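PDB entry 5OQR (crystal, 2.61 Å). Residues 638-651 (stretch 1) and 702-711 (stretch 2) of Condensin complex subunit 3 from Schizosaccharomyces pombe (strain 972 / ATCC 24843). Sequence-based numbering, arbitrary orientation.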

ATOM      1  N   ALA A 638       4.637   2.330 -22.799  1.00 38.73           N
ATOM      2  CA  ALA A 638       5.004   2.337 -24.206  1.00 43.86           C
ATOM      3  C   ALA A 638       6.023   1.242 -24.477  1.00 43.43           C
ATOM      4  O   ALA A 638       6.850   0.916 -23.622  1.00 41.22           O
ATOM      5  CB  ALA A 638       5.574   3.696 -24.627  1.00 43.20           C
ATOM      6  N   HIS A 639       5.950   0.675 -25.683  1.00 45.08           N
ATOM      7  CA  HIS A 639       6.958  -0.287 -26.114  1.00 43.51           C
ATOM      8  C   HIS A 639       8.347   0.337 -26.116  1.00 44.60           C
ATOM      9  O   HIS A 639       9.340  -0.336 -25.818  1.00 38.52           O
ATOM     10  CB  HIS A 639       6.615  -0.814 -27.508  1.00 44.93           C
ATOM     11  CG  HIS A 639       7.783  -1.405 -28.234  1.00 47.61           C
ATOM     12  ND1 HIS A 639       8.142  -2.730 -28.116  1.00 50.52           N
ATOM     13  CD2 HIS A 639       8.676  -0.848 -29.085  1.00 46.55           C
ATOM     14  CE1 HIS A 639       9.205  -2.964 -28.863  1.00 48.28           C
ATOM     15  NE2 HIS A 639       9.550  -1.838 -29.461  1.00 49.33           N
ATOM     16  N   GLU A 640       8.435   1.625 -26.454  1.00 43.52           N
ATOM     17  CA  GLU A 640       9.734   2.282 -26.536  1.00 38.88           C
ATOM     18  C   GLU A 640      10.371   2.444 -25.164  1.00 38.61           C
ATOM     19  O   GLU A 640      11.599   2.528 -25.062  1.00 36.72           O
ATOM     20  CB  GLU A 640       9.595   3.644 -27.214  1.00 40.78           C
ATOM     21  CG  GLU A 640       9.178   3.581 -28.673  1.00 44.25           C
ATOM     22  CD  GLU A 640       7.704   3.275 -28.856  1.00 56.54           C
ATOM     23  OE1 GLU A 640       6.984   3.187 -27.842  1.00 48.07           O
ATOM     24  OE2 GLU A 640       7.265   3.117 -30.016  1.00 78.74           O
ATOM     25  N   ASN A 641       9.564   2.497 -24.103  1.00 35.29           N
ATOM     26  CA  ASN A 641      10.126   2.610 -22.762  1.00 38.07           C
ATOM     27  C   ASN A 641      10.741   1.294 -22.315  1.00 33.72           C
ATOM     28  O   ASN A 641      11.789   1.283 -21.662  1.00 34.92           O
ATOM     29  CB  ASN A 641       9.051   3.060 -21.774  1.00 45.08           C
ATOM     30  CG  ASN A 641       8.651   4.505 -21.966  1.00 35.55           C
ATOM     31  OD1 ASN A 641       9.344   5.268 -22.636  1.00 36.39           O
ATOM     32  ND2 ASN A 641       7.532   4.891 -21.372  1.00 40.95           N
ATOM     33  N   GLN A 642      10.102   0.173 -22.654  1.00 31.16           N
ATOM     34  CA  GLN A 642      10.689  -1.127 -22.348  1.00 32.19           C
ATOM     35  C   GLN A 642      12.007  -1.313 -23.087  1.00 31.99           C
ATOM     36  O   GLN A 642      12.952  -1.897 -22.548  1.00 32.45           O
ATOM     37  CB  GLN A 642       9.708  -2.242 -22.703  1.00 29.24           C
ATOM     38  CG  GLN A 642       8.404  -2.172 -21.932  1.00 32.03           C
ATOM     39  CD  GLN A 642       7.534  -3.397 -22.131  1.00 33.02           C
ATOM     40  OE1 GLN A 642       7.109  -3.696 -23.242  1.00 36.56           O
ATOM     41  NE2 GLN A 642       7.266  -4.112 -21.047  1.00 35.88           N
ATOM     42  N   TRP A 643      12.090  -0.804 -24.318  1.00 33.67           N
ATOM     43  CA  TRP A 643      13.324  -0.916 -25.087  1.00 26.76           C
ATOM     44  C   TRP A 643      14.463  -0.168 -24.408  1.00 28.70           C
ATOM     45  O   TRP A 643      15.587  -0.676 -24.324  1.00 38.94           O
ATOM     46  CB  TRP A 643      13.099  -0.387 -26.502  1.00 30.10           C
ATOM     47  CG  TRP A 643      14.223  -0.665 -27.450  1.00 29.70           C
ATOM     48  CD1 TRP A 643      15.356   0.071 -27.617  1.00 32.87           C
ATOM     49  CD2 TRP A 643      14.316  -1.756 -28.373  1.00 28.33           C
ATOM     50  NE1 TRP A 643      16.150  -0.492 -28.582  1.00 33.25           N
ATOM     51  CE2 TRP A 643      15.533  -1.616 -29.063  1.00 27.91           C
ATOM     52  CE3 TRP A 643      13.488  -2.838 -28.682  1.00 29.15           C
ATOM     53  CZ2 TRP A 643      15.945  -2.517 -30.041  1.00 27.00           C
ATOM     54  CZ3 TRP A 643      13.897  -3.729 -29.650  1.00 28.96           C
ATOM     55  CH2 TRP A 643      15.114  -3.563 -30.320  1.00 26.80           C
ATOM     56  N   ARG A 644      14.192   1.041 -23.916  1.00 28.61           N
ATOM     57  CA  ARG A 644      15.226   1.818 -23.238  1.00 29.13           C
ATOM     58  C   ARG A 644      15.744   1.104 -21.999  1.00 31.76           C
ATOM     59  O   ARG A 644      16.918   1.249 -21.646  1.00 30.12           O
ATOM     60  CB  ARG A 644      14.681   3.194 -22.855  1.00 36.47           C
ATOM     61  CG  ARG A 644      14.256   4.055 -24.026  1.00 38.02           C
ATOM     62  CD  ARG A 644      13.780   5.414 -23.552  1.00 43.29           C
ATOM     63  NE  ARG A 644      13.279   6.244 -24.646  1.00 48.87           N
ATOM     64  CZ  ARG A 644      11.996   6.408 -24.952  1.00 45.28           C
ATOM     65  NH1 ARG A 644      11.046   5.806 -24.251  1.00 50.00           N
ATOM     66  NH2 ARG A 644      11.656   7.188 -25.969  1.00 43.65           N
ATOM     67  N   ILE A 645      14.888   0.338 -21.322  1.00 32.42           N
ATOM     68  CA  ILE A 645      15.312  -0.352 -20.108  1.00 32.43           C
ATOM     69  C   ILE A 645      16.196  -1.541 -20.457  1.00 31.95           C
ATOM     70  O   ILE A 645      17.190  -1.813 -19.774  1.00 35.05           O
ATOM     71  CB  ILE A 645      14.082  -0.773 -19.282  1.00 38.50           C
ATOM     72  CG1 ILE A 645      13.278   0.465 -18.872  1.00 34.65           C
ATOM     73  CG2 ILE A 645      14.506  -1.561 -18.041  1.00 31.97           C
ATOM     74  CD1 ILE A 645      11.925   0.159 -18.273  1.00 30.88           C
ATOM     75  N   ALA A 646      15.858  -2.265 -21.525  1.00 32.71           N
ATOM     76  CA  ALA A 646      16.705  -3.365 -21.970  1.00 35.62           C
ATOM     77  C   ALA A 646      18.052  -2.863 -22.470  1.00 29.45           C
ATOM     78  O   ALA A 646      19.044  -3.598 -22.421  1.00 35.43           O
ATOM     79  CB  ALA A 646      15.993  -4.162 -23.062  1.00 29.46           C
ATOM     80  N   THR A 647      18.114  -1.616 -22.940  1.00 24.18           N
ATOM     81  CA  THR A 647      19.356  -1.079 -23.484  1.00 29.69           C
ATOM     82  C   THR A 647      20.387  -0.803 -22.396  1.00 32.93           C
ATOM     83  O   THR A 647      21.591  -0.816 -22.671  1.00 41.13           O
ATOM     84  CB  THR A 647      19.058   0.193 -24.275  1.00 34.65           C
ATOM     85  OG1 THR A 647      18.230  -0.134 -25.396  1.00 34.32           O
ATOM     86  CG2 THR A 647      20.339   0.853 -24.772  1.00 33.76           C
ATOM     87  N   ILE A 648      19.944  -0.540 -21.169  1.00 32.90           N
ATOM     88  CA  ILE A 648      20.839  -0.321 -20.038  1.00 33.15           C
ATOM     89  C   ILE A 648      20.707  -1.408 -18.992  1.00 32.34           C
ATOM     90  O   ILE A 648      21.458  -1.405 -18.006  1.00 29.00           O
ATOM     91  CB  ILE A 648      20.622   1.071 -19.406  1.00 28.59           C
ATOM     92  CG1 ILE A 648      19.164   1.281 -18.984  1.00 29.60           C
ATOM     93  CG2 ILE A 648      21.043   2.162 -20.373  1.00 38.39           C
ATOM     94  CD1 ILE A 648      18.858   0.843 -17.573  1.00 32.90           C
ATOM     95  N   PHE A 649      19.771  -2.338 -19.177  1.00 28.95           N
ATOM     96  CA  PHE A 649      19.595  -3.491 -18.304  1.00 31.37           C
ATOM     97  C   PHE A 649      20.918  -4.066 -17.806  1.00 35.66           C
ATOM     98  O   PHE A 649      21.187  -4.091 -16.600  1.00 39.82           O
ATOM     99  CB  PHE A 649      18.802  -4.551 -19.076  1.00 34.95           C
ATOM    100  CG  PHE A 649      18.414  -5.750 -18.264  1.00 39.38           C
ATOM    101  CD1 PHE A 649      19.343  -6.724 -17.944  1.00 42.23           C
ATOM    102  CD2 PHE A 649      17.108  -5.917 -17.846  1.00 34.54           C
ATOM    103  CE1 PHE A 649      18.979  -7.827 -17.206  1.00 41.36           C
ATOM    104  CE2 PHE A 649      16.740  -7.018 -17.113  1.00 37.27           C
ATOM    105  CZ  PHE A 649      17.674  -7.975 -16.790  1.00 39.63           C
ATOM    106  N   CYS A 650      21.753  -4.542 -18.730  1.00 40.09           N
ATOM    107  CA  CYS A 650      22.946  -5.287 -18.339  1.00 38.11           C
ATOM    108  C   CYS A 650      23.884  -4.431 -17.501  1.00 36.60           C
ATOM    109  O   CYS A 650      24.399  -4.880 -16.472  1.00 42.53           O
ATOM    110  CB  CYS A 650      23.663  -5.813 -19.583  1.00 37.96           C
ATOM    111  SG  CYS A 650      22.766  -7.110 -20.452  1.00 40.19           S
ATOM    112  N   ASP A 651      24.122  -3.191 -17.926  1.00 38.58           N
ATOM    113  CA  ASP A 651      25.057  -2.338 -17.200  1.00 39.88           C
ATOM    114  C   ASP A 651      24.524  -1.993 -15.817  1.00 38.94           C
ATOM    115  O   ASP A 651      25.287  -1.944 -14.847  1.00 37.34           O
ATOM    116  CB  ASP A 651      25.336  -1.070 -18.002  1.00 47.50           C
ATOM    117  CG  ASP A 651      25.589  -1.355 -19.471  1.00 75.95           C
ATOM    118  OD1 ASP A 651      26.766  -1.523 -19.851  1.00 92.93           O
ATOM    119  OD2 ASP A 651      24.606  -1.417 -20.242  1.00 63.11           O
ATOM    120  N   LEU A 702       7.115  -4.710 -37.974  1.00 98.18           N
ATOM    121  CA  LEU A 702       8.496  -4.979 -37.584  1.00 97.67           C
ATOM    122  C   LEU A 702       8.847  -4.069 -36.410  1.00 95.47           C
ATOM    123  O   LEU A 702       9.568  -3.081 -36.526  1.00 71.33           O
ATOM    124  CB  LEU A 702       9.483  -4.817 -38.733  1.00 92.06           C
ATOM    125  CG  LEU A 702      10.869  -5.367 -38.334  1.00 68.15           C
ATOM    126  CD1 LEU A 702      10.800  -6.793 -37.760  1.00 59.09           C
ATOM    127  CD2 LEU A 702      11.836  -5.345 -39.496  1.00 75.93           C
ATOM    128  N   ASN A 703       8.251  -4.391 -35.271  1.00 95.97           N
ATOM    129  CA  ASN A 703       8.753  -3.998 -33.965  1.00 73.66           C
ATOM    130  C   ASN A 703       9.599  -5.150 -33.441  1.00 64.70           C
ATOM    131  O   ASN A 703       9.151  -6.301 -33.447  1.00 71.36           O
ATOM    132  CB  ASN A 703       7.599  -3.708 -33.001  1.00 76.15           C
ATOM    133  CG  ASN A 703       7.472  -2.242 -32.637  1.00 72.06           C
ATOM    134  OD1 ASN A 703       8.265  -1.398 -33.061  1.00 71.65           O
ATOM    135  ND2 ASN A 703       6.449  -1.931 -31.846  1.00 80.23           N
ATOM    136  N   HIS A 704      10.815  -4.852 -33.002  1.00 53.06           N
ATOM    137  CA  HIS A 704      11.683  -5.899 -32.492  1.00 48.97           C
ATOM    138  C   HIS A 704      11.329  -6.208 -31.045  1.00 44.77           C
ATOM    139  O   HIS A 704      11.023  -5.309 -30.258  1.00 51.12           O
ATOM    140  CB  HIS A 704      13.147  -5.487 -32.613  1.00 51.00           C
ATOM    141  CG  HIS A 704      13.578  -5.230 -34.022  1.00 46.37           C
ATOM    142  ND1 HIS A 704      13.766  -6.242 -34.937  1.00 49.00           N
ATOM    143  CD2 HIS A 704      13.838  -4.075 -34.677  1.00 55.55           C
ATOM    144  CE1 HIS A 704      14.133  -5.722 -36.094  1.00 62.33           C
ATOM    145  NE2 HIS A 704      14.184  -4.409 -35.963  1.00 67.16           N
ATOM    146  N   ASN A 705      11.347  -7.493 -30.711  1.00 42.10           N
ATOM    147  CA  ASN A 705      11.023  -7.926 -29.361  1.00 33.11           C
ATOM    148  C   ASN A 705      12.095  -7.443 -28.393  1.00 32.04           C
ATOM    149  O   ASN A 705      13.291  -7.619 -28.636  1.00 33.03           O
ATOM    150  CB  ASN A 705      10.905  -9.446 -29.319  1.00 35.36           C
ATOM    151  CG  ASN A 705      10.382  -9.952 -27.998  1.00 34.97           C
ATOM    152  OD1 ASN A 705      11.153 -10.337 -27.122  1.00 36.84           O
ATOM    153  ND2 ASN A 705       9.063  -9.959 -27.848  1.00 32.28           N
ATOM    154  N   VAL A 706      11.658  -6.830 -27.291  1.00 33.72           N
ATOM    155  CA  VAL A 706      12.601  -6.277 -26.324  1.00 33.15           C
ATOM    156  C   VAL A 706      13.424  -7.388 -25.686  1.00 29.28           C
ATOM    157  O   VAL A 706      14.619  -7.222 -25.421  1.00 29.59           O
ATOM    158  CB  VAL A 706      11.854  -5.446 -25.262  1.00 31.40           C
ATOM    159  CG1 VAL A 706      12.826  -4.872 -24.236  1.00 28.95           C
ATOM    160  CG2 VAL A 706      11.066  -4.327 -25.917  1.00 33.53           C
ATOM    161  N   HIS A 707      12.796  -8.534 -25.419  1.00 32.11           N
ATOM    162  CA  HIS A 707      13.507  -9.619 -24.755  1.00 30.58           C
ATOM    163  C   HIS A 707      14.521 -10.269 -25.686  1.00 31.96           C
ATOM    164  O   HIS A 707      15.620 -10.634 -25.255  1.00 31.31           O
ATOM    165  CB  HIS A 707      12.511 -10.649 -24.227  1.00 32.45           C
ATOM    166  CG  HIS A 707      12.032 -10.370 -22.836  1.00 38.80           C
ATOM    167  ND1 HIS A 707      11.125 -11.179 -22.188  1.00 40.93           N
ATOM    168  CD2 HIS A 707      12.333  -9.375 -21.969  1.00 34.88           C
ATOM    169  CE1 HIS A 707      10.892 -10.699 -20.981  1.00 40.83           C
ATOM    170  NE2 HIS A 707      11.612  -9.604 -20.824  1.00 34.18           N
ATOM    171  N   LEU A 708      14.179 -10.426 -26.963  1.00 29.55           N
ATOM    172  CA  LEU A 708      15.173 -10.908 -27.911  1.00 30.03           C
ATOM    173  C   LEU A 708      16.262  -9.869 -28.130  1.00 29.77           C
ATOM    174  O   LEU A 708      17.423 -10.225 -28.360  1.00 33.44           O
ATOM    175  CB  LEU A 708      14.509 -11.280 -29.235  1.00 30.27           C
ATOM    176  CG  LEU A 708      15.336 -12.191 -30.145  1.00 27.76           C
ATOM    177  CD1 LEU A 708      15.563 -13.553 -29.503  1.00 34.05           C
ATOM    178  CD2 LEU A 708      14.657 -12.351 -31.490  1.00 37.88           C
ATOM    179  N   HIS A 709      15.910  -8.585 -28.060  1.00 29.80           N
ATOM    180  CA  HIS A 709      16.925  -7.539 -28.066  1.00 28.71           C
ATOM    181  C   HIS A 709      17.786  -7.615 -26.814  1.00 28.09           C
ATOM    182  O   HIS A 709      18.996  -7.371 -26.870  1.00 28.55           O
ATOM    183  CB  HIS A 709      16.260  -6.167 -28.179  1.00 29.33           C
ATOM    184  CG  HIS A 709      17.193  -5.023 -27.935  1.00 28.97           C
ATOM    185  ND1 HIS A 709      17.040  -4.148 -26.881  1.00 33.36           N
ATOM    186  CD2 HIS A 709      18.301  -4.619 -28.599  1.00 24.79           C
ATOM    187  CE1 HIS A 709      18.008  -3.251 -26.910  1.00 30.80           C
ATOM    188  NE2 HIS A 709      18.787  -3.514 -27.943  1.00 33.97           N
ATOM    189  N   LEU A 710      17.184  -7.962 -25.676  1.00 29.38           N
ATOM    190  CA  LEU A 710      17.947  -8.081 -24.440  1.00 29.94           C
ATOM    191  C   LEU A 710      18.913  -9.257 -24.502  1.00 30.31           C
ATOM    192  O   LEU A 710      20.016  -9.192 -23.950  1.00 30.38           O
ATOM    193  CB  LEU A 710      16.994  -8.227 -23.254  1.00 27.01           C
ATOM    194  CG  LEU A 710      17.645  -8.318 -21.874  1.00 33.66           C
ATOM    195  CD1 LEU A 710      18.442  -7.065 -21.566  1.00 36.64           C
ATOM    196  CD2 LEU A 710      16.594  -8.560 -20.812  1.00 29.41           C
ATOM    197  N   ALA A 711      18.513 -10.345 -25.160  1.00 37.00           N
ATOM    198  CA  ALA A 711      19.428 -11.460 -25.374  1.00 25.25           C
ATOM    199  C   ALA A 711      20.684 -10.996 -26.099  1.00 27.75           C
ATOM    200  O   ALA A 711      21.806 -11.312 -25.690  1.00 31.80           O
ATOM    201  CB  ALA A 711      18.725 -12.563 -26.161  1.00 24.28           C
TER

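Two helices of one chain, residues 639-651 and 706-711, run side by side in nearly the same direction, their axes 21° apart (signed crossing angle -21°) and 9.2 Å from each other at closest approach. At least sixty positions separate any two touching residues in sequence. The backbones come near at two levels, Trp643 CA to Val706 CA and Ala646 CA to Leu710 CA, both 5.5 Å; a methyl side chain at Ala646 leaves little bulk between the helices at the second level. Ala638 is the N-cap of the first helix. Asn705 caps the second: its OD1 accepts from Leu708 N at 3.0 Å and, in a weak bond, from His707 N, also at 3.0 Å, so the side chain satisfies amides that have no preceding helical turn to bond to. Its CA-to-CB bond points away from the first helix, and the cap serves its own helix rather than the contact.

No hydrogen bond crosses between the stretches; the 627 Å² buried, both sides summed, rests on shape, apolar contact and aromatic stacking. Val706 is the knob, its side chain seated in a hole formed by His639, Gln642, Trp643 and Ala646. Val706 CG1 lies 3.5 Å from Ala646 CB and 3.4 Å from Gln642 O, while CG2 is 4.0 Å from Trp643 CE3 and 3.7 Å from His639 CE1. The two methyls thus fit against different parts of the hole.

Beside this knob, Trp643 and His709 form an offset stack. The indole six-membered ring and the imidazole lie 3.9 Å apart between centroids with planes at 10°, and the closest atoms, Trp643 CZ2 and His709 CD2, are separated by 3.5 Å, a normal spacing for flat rings in van der Waals contact. Thr647 OG1 sits at the edge of the imidazole, 3.5 Å from His709 CE1. Thr647 OG1 donates to Trp643 O at 2.9 Å, a bond back to its own helix. Ala646 CB approaches the same imidazole, 4.0 Å from His709 ND1.

Toward the C-terminal end, Leu710 reaches across to Ala646, Phe649 and Cys650. Leu710 CD2 stands over the face of the Phe649 ring, 4.0 Å from its centroid and 10° off the normal, a CH-pi contact in which a methyl meets the aromatic pi cloud. Leu710 CD1 packs 3.6 Å from Phe649 CG, 4.1 Å from Ala646 CB and 4.5 Å from Cys650 SG, extending the apolar patch.

At the other end, the segment leading into the second helix meets two aromatic side chains. His704 O lies at the edge of both rings, 3.3 Å from Trp643 CZ3 and 3.3 Å from His639 CE1; the C-H at His639 CE1, between two ring nitrogens, is polarised and suits a carbonyl oxygen, whereas the one at Trp643 CZ3 is only weakly so. Asn703 ND2 lies over one face of the His639 ring, 3.7 Å from His639 CD2, though Asn703 is poorly ordered and its position is less certain.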